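PDB 4QN8: VipE from Legionella pneumophila subsp. pneumophila str. Philadelphia 1, which is an effector protein of unknown molecular function, represented here by its largely helical N-terminal part and probably acting inside the host cell. Local coordinates for residues 19-33 with 77-90. Residues are numbered along the deposited sequence; the frame is centred on the assembly and turned at random.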
ATOM      1  N   LEU A  19      10.614  -9.283   1.759  1.00 24.03           N
ATOM      2  CA  LEU A  19       9.716  -8.738   0.743  1.00 20.41           C
ATOM      3  C   LEU A  19      10.380  -8.808  -0.631  1.00 24.36           C
ATOM      4  O   LEU A  19       9.778  -9.256  -1.608  1.00 25.10           O
ATOM      5  CB  LEU A  19       9.366  -7.286   1.061  1.00 18.03           C
ATOM      6  CG  LEU A  19       8.387  -7.060   2.201  1.00 17.03           C
ATOM      7  CD1 LEU A  19       8.226  -5.554   2.496  1.00 18.45           C
ATOM      8  CD2 LEU A  19       7.033  -7.676   1.834  1.00 23.01           C
ATOM      9  N   LYS A  20      11.629  -8.362  -0.702  1.00 22.10           N
ATOM     10  CA  LYS A  20      12.356  -8.305  -1.969  1.00 23.59           C
ATOM     11  C   LYS A  20      12.423  -9.636  -2.735  1.00 23.44           C
ATOM     12  O   LYS A  20      12.371  -9.648  -3.966  1.00 25.87           O
ATOM     13  CB  LYS A  20      13.772  -7.763  -1.740  1.00 31.34           C
ATOM     14  CG  LYS A  20      14.632  -7.720  -2.991  1.00 36.86           C
ATOM     15  CD  LYS A  20      16.080  -7.393  -2.649  1.00 44.80           C
ATOM     16  CE  LYS A  20      16.979  -7.615  -3.853  1.00 49.48           C
ATOM     17  NZ  LYS A  20      18.392  -7.231  -3.583  1.00 57.83           N
ATOM     18  N   ASN A  21      12.558 -10.750  -2.018  1.00 21.61           N
ATOM     19  CA  ASN A  21      12.610 -12.056  -2.669  1.00 22.44           C
ATOM     20  C   ASN A  21      11.259 -12.775  -2.583  1.00 22.58           C
ATOM     21  O   ASN A  21      11.115 -13.900  -3.064  1.00 23.19           O
ATOM     22  CB  ASN A  21      13.735 -12.928  -2.092  1.00 30.84           C
ATOM     23  CG  ASN A  21      13.631 -13.109  -0.579  1.00 31.01           C
ATOM     24  OD1 ASN A  21      12.537 -13.101  -0.009  1.00 26.06           O
ATOM     25  ND2 ASN A  21      14.776 -13.295   0.074  1.00 35.55           N
ATOM     26  N   GLY A  22      10.283 -12.117  -1.963  1.00 25.60           N
ATOM     27  CA  GLY A  22       8.927 -12.635  -1.885  1.00 24.68           C
ATOM     28  C   GLY A  22       8.773 -13.870  -1.025  1.00 23.38           C
ATOM     29  O   GLY A  22       7.745 -14.561  -1.085  1.00 23.86           O
ATOM     30  N   THR A  23       9.777 -14.150  -0.198  1.00 22.90           N
ATOM     31  CA  THR A  23       9.716 -15.324   0.664  1.00 21.57           C
ATOM     32  C   THR A  23       8.929 -15.104   1.948  1.00 26.38           C
ATOM     33  O   THR A  23       8.707 -16.046   2.704  1.00 23.61           O
ATOM     34  CB  THR A  23      11.117 -15.838   1.026  1.00 25.97           C
ATOM     35  OG1 THR A  23      11.838 -14.814   1.724  1.00 24.86           O
ATOM     36  CG2 THR A  23      11.859 -16.220  -0.223  1.00 24.16           C
ATOM     37  N   ILE A  24       8.527 -13.863   2.209  1.00 22.71           N
ATOM     38  CA  ILE A  24       7.802 -13.561   3.450  1.00 19.52           C
ATOM     39  C   ILE A  24       6.623 -14.517   3.643  1.00 23.27           C
ATOM     40  O   ILE A  24       5.857 -14.761   2.710  1.00 21.98           O
ATOM     41  CB  ILE A  24       7.340 -12.089   3.474  1.00 22.07           C
ATOM     42  CG1 ILE A  24       6.761 -11.720   4.845  1.00 29.94           C
ATOM     43  CG2 ILE A  24       6.365 -11.791   2.340  1.00 29.24           C
ATOM     44  CD1 ILE A  24       6.663 -10.208   5.081  1.00 22.71           C
ATOM     45  N   SER A  25       6.499 -15.101   4.836  1.00 20.25           N
ATOM     46  CA  SER A  25       5.470 -16.113   5.074  1.00 20.69           C
ATOM     47  C   SER A  25       4.106 -15.466   5.140  1.00 19.17           C
ATOM     48  O   SER A  25       4.008 -14.236   5.266  1.00 21.34           O
ATOM     49  CB  SER A  25       5.740 -16.866   6.375  1.00 26.92           C
ATOM     50  OG  SER A  25       5.588 -16.002   7.492  1.00 26.99           O
ATOM     51  N   ASN A  26       3.041 -16.264   5.045  1.00 19.20           N
ATOM     52  CA  ASN A  26       1.707 -15.687   5.217  1.00 18.93           C
ATOM     53  C   ASN A  26       1.569 -15.027   6.599  1.00 20.78           C
ATOM     54  O   ASN A  26       0.936 -13.972   6.740  1.00 22.95           O
ATOM     55  CB  ASN A  26       0.609 -16.751   5.029  1.00 20.95           C
ATOM     56  CG  ASN A  26       0.373 -17.101   3.575  1.00 23.94           C
ATOM     57  OD1 ASN A  26       0.820 -16.385   2.671  1.00 21.06           O
ATOM     58  ND2 ASN A  26      -0.342 -18.211   3.336  1.00 23.12           N
ATOM     59  N   GLU A  27       2.149 -15.647   7.622  1.00 20.27           N
ATOM     60  CA  GLU A  27       2.012 -15.095   8.978  1.00 24.21           C
ATOM     61  C   GLU A  27       2.701 -13.756   9.126  1.00 24.62           C
ATOM     62  O   GLU A  27       2.156 -12.829   9.725  1.00 24.45           O
ATOM     63  CB  GLU A  27       2.546 -16.044  10.054  1.00 23.75           C
ATOM     64  CG  GLU A  27       1.675 -17.261  10.290  1.00 24.16           C
ATOM     65  CD  GLU A  27       1.881 -18.300   9.218  1.00 33.20           C
ATOM     66  OE1 GLU A  27       1.007 -19.182   9.063  1.00 32.48           O
ATOM     67  OE2 GLU A  27       2.932 -18.233   8.533  1.00 31.18           O
ATOM     68  N   GLU A  28       3.924 -13.658   8.618  1.00 21.45           N
ATOM     69  CA  GLU A  28       4.648 -12.395   8.734  1.00 23.57           C
ATOM     70  C   GLU A  28       4.062 -11.312   7.822  1.00 25.24           C
ATOM     71  O   GLU A  28       4.119 -10.126   8.151  1.00 25.08           O
ATOM     72  CB  GLU A  28       6.151 -12.597   8.514  1.00 25.33           C
ATOM     73  CG  GLU A  28       6.820 -13.349   9.663  1.00 31.48           C
ATOM     74  CD  GLU A  28       6.616 -12.657  11.011  1.00 35.82           C
ATOM     75  OE1 GLU A  28       7.053 -11.492  11.160  1.00 33.77           O
ATOM     76  OE2 GLU A  28       6.008 -13.272  11.919  1.00 29.44           O
ATOM     77  N   LEU A  29       3.470 -11.717   6.698  1.00 18.21           N
ATOM     78  CA  LEU A  29       2.828 -10.760   5.802  1.00 16.86           C
ATOM     79  C   LEU A  29       1.546 -10.238   6.469  1.00 16.78           C
ATOM     80  O   LEU A  29       1.218  -9.055   6.402  1.00 16.57           O
ATOM     81  CB  LEU A  29       2.512 -11.434   4.461  1.00 17.11           C
ATOM     82  CG  LEU A  29       2.015 -10.546   3.318  1.00 20.06           C
ATOM     83  CD1 LEU A  29       2.927  -9.343   3.121  1.00 23.99           C
ATOM     84  CD2 LEU A  29       1.920 -11.347   2.018  1.00 19.06           C
ATOM     85  N   ILE A  30       0.843 -11.126   7.148  1.00 19.15           N
ATOM     86  CA  ILE A  30      -0.363 -10.738   7.869  1.00 17.50           C
ATOM     87  C   ILE A  30       0.006  -9.724   8.955  1.00 18.89           C
ATOM     88  O   ILE A  30      -0.694  -8.722   9.155  1.00 22.40           O
ATOM     89  CB  ILE A  30      -1.046 -11.985   8.439  1.00 21.83           C
ATOM     90  CG1 ILE A  30      -1.857 -12.659   7.333  1.00 19.83           C
ATOM     91  CG2 ILE A  30      -1.938 -11.643   9.629  1.00 25.82           C
ATOM     92  CD1 ILE A  30      -2.258 -14.099   7.651  1.00 20.86           C
ATOM     93  N   ILE A  31       1.114  -9.966   9.644  1.00 24.40           N
ATOM     94  CA  ILE A  31       1.562  -9.047  10.692  1.00 18.98           C
ATOM     95  C   ILE A  31       1.960  -7.688  10.093  1.00 24.62           C
ATOM     96  O   ILE A  31       1.636  -6.628  10.637  1.00 22.80           O
ATOM     97  CB  ILE A  31       2.707  -9.664  11.537  1.00 26.22           C
ATOM     98  CG1 ILE A  31       2.161 -10.824  12.382  1.00 25.07           C
ATOM     99  CG2 ILE A  31       3.340  -8.624  12.439  1.00 27.70           C
ATOM    100  CD1 ILE A  31       3.229 -11.652  13.091  1.00 29.75           C
ATOM    101  N   LEU A  32       2.657  -7.720   8.964  1.00 19.17           N
ATOM    102  CA  LEU A  32       3.035  -6.499   8.269  1.00 19.84           C
ATOM    103  C   LEU A  32       1.793  -5.695   7.872  1.00 23.12           C
ATOM    104  O   LEU A  32       1.800  -4.462   7.910  1.00 21.63           O
ATOM    105  CB  LEU A  32       3.868  -6.849   7.028  1.00 19.30           C
ATOM    106  CG  LEU A  32       4.364  -5.681   6.178  1.00 19.55           C
ATOM    107  CD1 LEU A  32       5.294  -4.775   7.009  1.00 19.05           C
ATOM    108  CD2 LEU A  32       5.094  -6.187   4.916  1.00 20.71           C
ATOM    109  N   LEU A  33       0.720  -6.406   7.534  1.00 19.87           N
ATOM    110  CA  LEU A  33      -0.528  -5.781   7.102  1.00 21.57           C
ATOM    111  C   LEU A  33      -1.415  -5.304   8.269  1.00 18.92           C
ATOM    112  O   LEU A  33      -2.491  -4.764   8.045  1.00 22.21           O
ATOM    113  CB  LEU A  33      -1.292  -6.760   6.197  1.00 20.30           C
ATOM    114  CG  LEU A  33      -0.640  -7.006   4.836  1.00 19.08           C
ATOM    115  CD1 LEU A  33      -1.190  -8.271   4.141  1.00 22.20           C
ATOM    116  CD2 LEU A  33      -0.807  -5.789   3.941  1.00 28.35           C
ATOM    117  N   ILE A  77       7.474 -10.049  -9.044  1.00 19.52           N
ATOM    118  CA  ILE A  77       7.512 -10.157  -7.574  1.00 18.33           C
ATOM    119  C   ILE A  77       6.560  -9.149  -6.923  1.00 22.10           C
ATOM    120  O   ILE A  77       5.808  -9.483  -5.998  1.00 21.24           O
ATOM    121  CB  ILE A  77       8.937  -9.990  -6.989  1.00 26.45           C
ATOM    122  CG1 ILE A  77       9.842 -11.154  -7.417  1.00 33.87           C
ATOM    123  CG2 ILE A  77       8.881  -9.927  -5.463  1.00 20.27           C
ATOM    124  CD1 ILE A  77       9.667 -12.408  -6.582  1.00 36.68           C
ATOM    125  N   LEU A  78       6.588  -7.912  -7.411  1.00 17.50           N
ATOM    126  CA  LEU A  78       5.649  -6.899  -6.961  1.00 13.18           C
ATOM    127  C   LEU A  78       4.200  -7.317  -7.205  1.00 14.05           C
ATOM    128  O   LEU A  78       3.342  -7.119  -6.335  1.00 17.95           O
ATOM    129  CB  LEU A  78       5.956  -5.576  -7.667  1.00 13.58           C
ATOM    130  CG  LEU A  78       4.908  -4.478  -7.605  1.00 15.65           C
ATOM    131  CD1 LEU A  78       4.784  -3.914  -6.189  1.00 16.24           C
ATOM    132  CD2 LEU A  78       5.326  -3.397  -8.605  1.00 17.87           C
ATOM    133  N   HIS A  79       3.921  -7.912  -8.358  1.00 15.59           N
ATOM    134  CA  HIS A  79       2.535  -8.301  -8.648  1.00 17.43           C
ATOM    135  C   HIS A  79       2.068  -9.369  -7.665  1.00 19.51           C
ATOM    136  O   HIS A  79       0.952  -9.323  -7.147  1.00 18.45           O
ATOM    137  CB  HIS A  79       2.386  -8.814 -10.073  1.00 18.35           C
ATOM    138  CG  HIS A  79       0.971  -9.109 -10.440  1.00 22.62           C
ATOM    139  ND1 HIS A  79       0.076  -8.115 -10.774  1.00 24.73           N
ATOM    140  CD2 HIS A  79       0.282 -10.273 -10.482  1.00 27.64           C
ATOM    141  CE1 HIS A  79      -1.104  -8.661 -11.029  1.00 32.75           C
ATOM    142  NE2 HIS A  79      -1.007  -9.966 -10.853  1.00 26.19           N
ATOM    143  N   GLN A  80       2.951 -10.328  -7.413  1.00 16.52           N
ATOM    144  CA  GLN A  80       2.671 -11.467  -6.536  1.00 19.29           C
ATOM    145  C   GLN A  80       2.461 -10.959  -5.110  1.00 17.36           C
ATOM    146  O   GLN A  80       1.505 -11.354  -4.432  1.00 18.91           O
ATOM    147  CB  GLN A  80       3.873 -12.417  -6.612  1.00 23.19           C
ATOM    148  CG  GLN A  80       3.739 -13.792  -6.008  1.00 34.15           C
ATOM    149  CD  GLN A  80       5.004 -14.619  -6.261  1.00 31.03           C
ATOM    150  OE1 GLN A  80       6.106 -14.212  -5.872  1.00 30.17           O
ATOM    151  NE2 GLN A  80       4.856 -15.765  -6.939  1.00 34.35           N
ATOM    152  N   LEU A  81       3.329 -10.060  -4.655  1.00 15.92           N
ATOM    153  CA  LEU A  81       3.176  -9.500  -3.310  1.00 13.92           C
ATOM    154  C   LEU A  81       1.847  -8.762  -3.185  1.00 18.59           C
ATOM    155  O   LEU A  81       1.116  -8.946  -2.215  1.00 16.07           O
ATOM    156  CB  LEU A  81       4.325  -8.553  -2.947  1.00 17.58           C
ATOM    157  CG  LEU A  81       5.668  -9.169  -2.559  1.00 24.06           C
ATOM    158  CD1 LEU A  81       6.716  -8.068  -2.425  1.00 22.17           C
ATOM    159  CD2 LEU A  81       5.553  -9.964  -1.267  1.00 21.55           C
ATOM    160  N   THR A  82       1.515  -7.949  -4.176  1.00 14.07           N
ATOM    161  CA  THR A  82       0.266  -7.191  -4.110  1.00 14.19           C
ATOM    162  C   THR A  82      -0.958  -8.115  -4.062  1.00 13.69           C
ATOM    163  O   THR A  82      -1.920  -7.868  -3.310  1.00 14.40           O
ATOM    164  CB  THR A  82       0.181  -6.240  -5.303  1.00 16.73           C
ATOM    165  OG1 THR A  82       1.280  -5.326  -5.226  1.00 16.56           O
ATOM    166  CG2 THR A  82      -1.132  -5.443  -5.289  1.00 16.52           C
ATOM    167  N   SER A  83      -0.924  -9.187  -4.836  1.00 16.48           N
ATOM    168  CA  SER A  83      -2.042 -10.133  -4.840  1.00 14.10           C
ATOM    169  C   SER A  83      -2.197 -10.825  -3.492  1.00 19.86           C
ATOM    170  O   SER A  83      -3.323 -11.013  -3.005  1.00 19.93           O
ATOM    171  CB  SER A  83      -1.856 -11.197  -5.926  1.00 23.57           C
ATOM    172  OG  SER A  83      -1.974 -10.627  -7.213  1.00 31.53           O
ATOM    173  N   ARG A  84      -1.073 -11.206  -2.895  1.00 18.70           N
ATOM    174  CA  ARG A  84      -1.104 -11.818  -1.579  1.00 19.19           C
ATOM    175  C   ARG A  84      -1.645 -10.850  -0.549  1.00 18.98           C
ATOM    176  O   ARG A  84      -2.434 -11.231   0.314  1.00 17.85           O
ATOM    177  CB  ARG A  84       0.290 -12.284  -1.165  1.00 16.65           C
ATOM    178  CG  ARG A  84       0.788 -13.455  -1.947  1.00 20.48           C
ATOM    179  CD  ARG A  84       2.178 -13.799  -1.482  1.00 22.01           C
ATOM    180  NE  ARG A  84       2.176 -14.428  -0.158  1.00 20.46           N
ATOM    181  CZ  ARG A  84       3.251 -14.476   0.626  1.00 26.09           C
ATOM    182  NH1 ARG A  84       4.385 -13.911   0.225  1.00 26.55           N
ATOM    183  NH2 ARG A  84       3.193 -15.072   1.811  1.00 24.27           N
HETATM  184  N   MSE A  85      -1.232  -9.588  -0.635  1.00 14.10           N
HETATM  185  CA  MSE A  85      -1.689  -8.607   0.331  1.00 14.50           C
HETATM  186  C   MSE A  85      -3.194  -8.422   0.238  1.00 16.31           C
HETATM  187  O   MSE A  85      -3.873  -8.277   1.262  1.00 17.12           O
HETATM  188  CB  MSE A  85      -0.961  -7.272   0.136  1.00 16.31           C
HETATM  189  CG  MSE A  85       0.518  -7.359   0.488  1.00 16.21           C
HETATM  190 SE   MSE A  85       1.302  -5.615   0.151  0.74 20.29          SE
HETATM  191  CE  MSE A  85       3.133  -5.978   0.687  1.00 18.98           C
ATOM    192  N   ILE A  86      -3.719  -8.453  -0.976  1.00 14.81           N
ATOM    193  CA  ILE A  86      -5.162  -8.309  -1.163  1.00 15.09           C
ATOM    194  C   ILE A  86      -5.879  -9.532  -0.566  1.00 21.81           C
ATOM    195  O   ILE A  86      -6.894  -9.385   0.123  1.00 20.67           O
ATOM    196  CB  ILE A  86      -5.526  -8.060  -2.655  1.00 16.18           C
ATOM    197  CG1 ILE A  86      -5.145  -6.618  -3.032  1.00 15.61           C
ATOM    198  CG2 ILE A  86      -7.004  -8.307  -2.918  1.00 13.94           C
ATOM    199  CD1 ILE A  86      -4.848  -6.377  -4.508  1.00 17.21           C
ATOM    200  N   GLU A  87      -5.342 -10.729  -0.793  1.00 21.61           N
ATOM    201  CA  GLU A  87      -5.957 -11.950  -0.237  1.00 21.20           C
ATOM    202  C   GLU A  87      -5.925 -11.990   1.285  1.00 22.99           C
ATOM    203  O   GLU A  87      -6.866 -12.487   1.917  1.00 24.25           O
ATOM    204  CB  GLU A  87      -5.240 -13.206  -0.739  1.00 20.84           C
ATOM    205  CG  GLU A  87      -5.587 -13.675  -2.127  1.00 27.45           C
ATOM    206  CD  GLU A  87      -4.646 -14.772  -2.577  1.00 26.97           C
ATOM    207  OE1 GLU A  87      -3.432 -14.660  -2.279  1.00 28.74           O
ATOM    208  OE2 GLU A  87      -5.108 -15.742  -3.211  1.00 32.17           O
ATOM    209  N   LEU A  88      -4.837 -11.488   1.869  1.00 14.87           N
ATOM    210  CA  LEU A  88      -4.573 -11.663   3.304  1.00 16.55           C
ATOM    211  C   LEU A  88      -4.920 -10.475   4.187  1.00 19.81           C
ATOM    212  O   LEU A  88      -4.859 -10.595   5.408  1.00 21.69           O
ATOM    213  CB  LEU A  88      -3.108 -12.000   3.537  1.00 14.01           C
ATOM    214  CG  LEU A  88      -2.663 -13.318   2.917  1.00 20.50           C
ATOM    215  CD1 LEU A  88      -1.151 -13.469   3.085  1.00 22.32           C
ATOM    216  CD2 LEU A  88      -3.404 -14.525   3.515  1.00 23.68           C
ATOM    217  N   SER A  89      -5.244  -9.341   3.569  1.00 24.73           N
ATOM    218  CA  SER A  89      -5.600  -8.116   4.292  1.00 24.64           C
ATOM    219  C   SER A  89      -6.729  -8.399   5.277  1.00 26.91           C
ATOM    220  O   SER A  89      -7.648  -9.156   4.956  1.00 22.32           O
ATOM    221  CB  SER A  89      -6.043  -7.026   3.317  1.00 28.10           C
ATOM    222  OG  SER A  89      -4.940  -6.505   2.613  1.00 50.38           O
ATOM    223  N   PRO A  90      -6.646  -7.818   6.486  1.00 23.36           N
ATOM    224  CA  PRO A  90      -7.586  -8.144   7.561  1.00 26.59           C
ATOM    225  C   PRO A  90      -9.002  -7.737   7.211  1.00 22.04           C
ATOM    226  O   PRO A  90      -9.202  -6.706   6.565  1.00 31.20           O
ATOM    227  CB  PRO A  90      -7.076  -7.312   8.746  1.00 33.22           C
ATOM    228  CG  PRO A  90      -6.248  -6.227   8.130  1.00 33.17           C
ATOM    229  CD  PRO A  90      -5.629  -6.844   6.924  1.00 25.52           C
TER
HETATM  230  O   HOH W   1       5.497 -13.791  -2.673  1.00 21.22           O
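The backbone oxygen of I24 is gripped end-on by the guanidinium of R84: NH2 lies 2.8 Å and NH1 3.0 Å from I24 O, both bonds bent. R84 NH2 also donates almost straight (176°) to N26 OD1, 2.8 Å away. Both acceptors lie in the guanidinium plane, and L29 CD2 sits 3.7 Å above its centre, so edge bonds and a methyl over one face together restrict its rotation. The R84 chain is extended at chi2 and bends at chi3 (73°), which brings the guanidinium there. A water accepts from R84 NH1 and donates to G22 O and Q80 OE1, linking the loop at G22 to Q80 of the helix.

Apolar contacts continue along the helix. Toward its N-terminal end L81 CD2 meets I24 CG2 and L19 CD2, each at 4.1 Å. Toward its C-terminal end L29 CD1 meets CG of selenomethionine M85, L33 sets CD1 against M85 CA and CD2 against M85 CG, and L88 packs CD1 on L29 CD2 (3.9 Å) and CB on I30 CG1.

The short axes of helices 26-32 and 77-88 cross at -75°, 10.1 Å apart. Helix 26-32 and the turn from helix 6-20 thus pack on helix 75-88, and helix 103-114 meets both segments, F107 touching M85 and E104 touching L33 and S89.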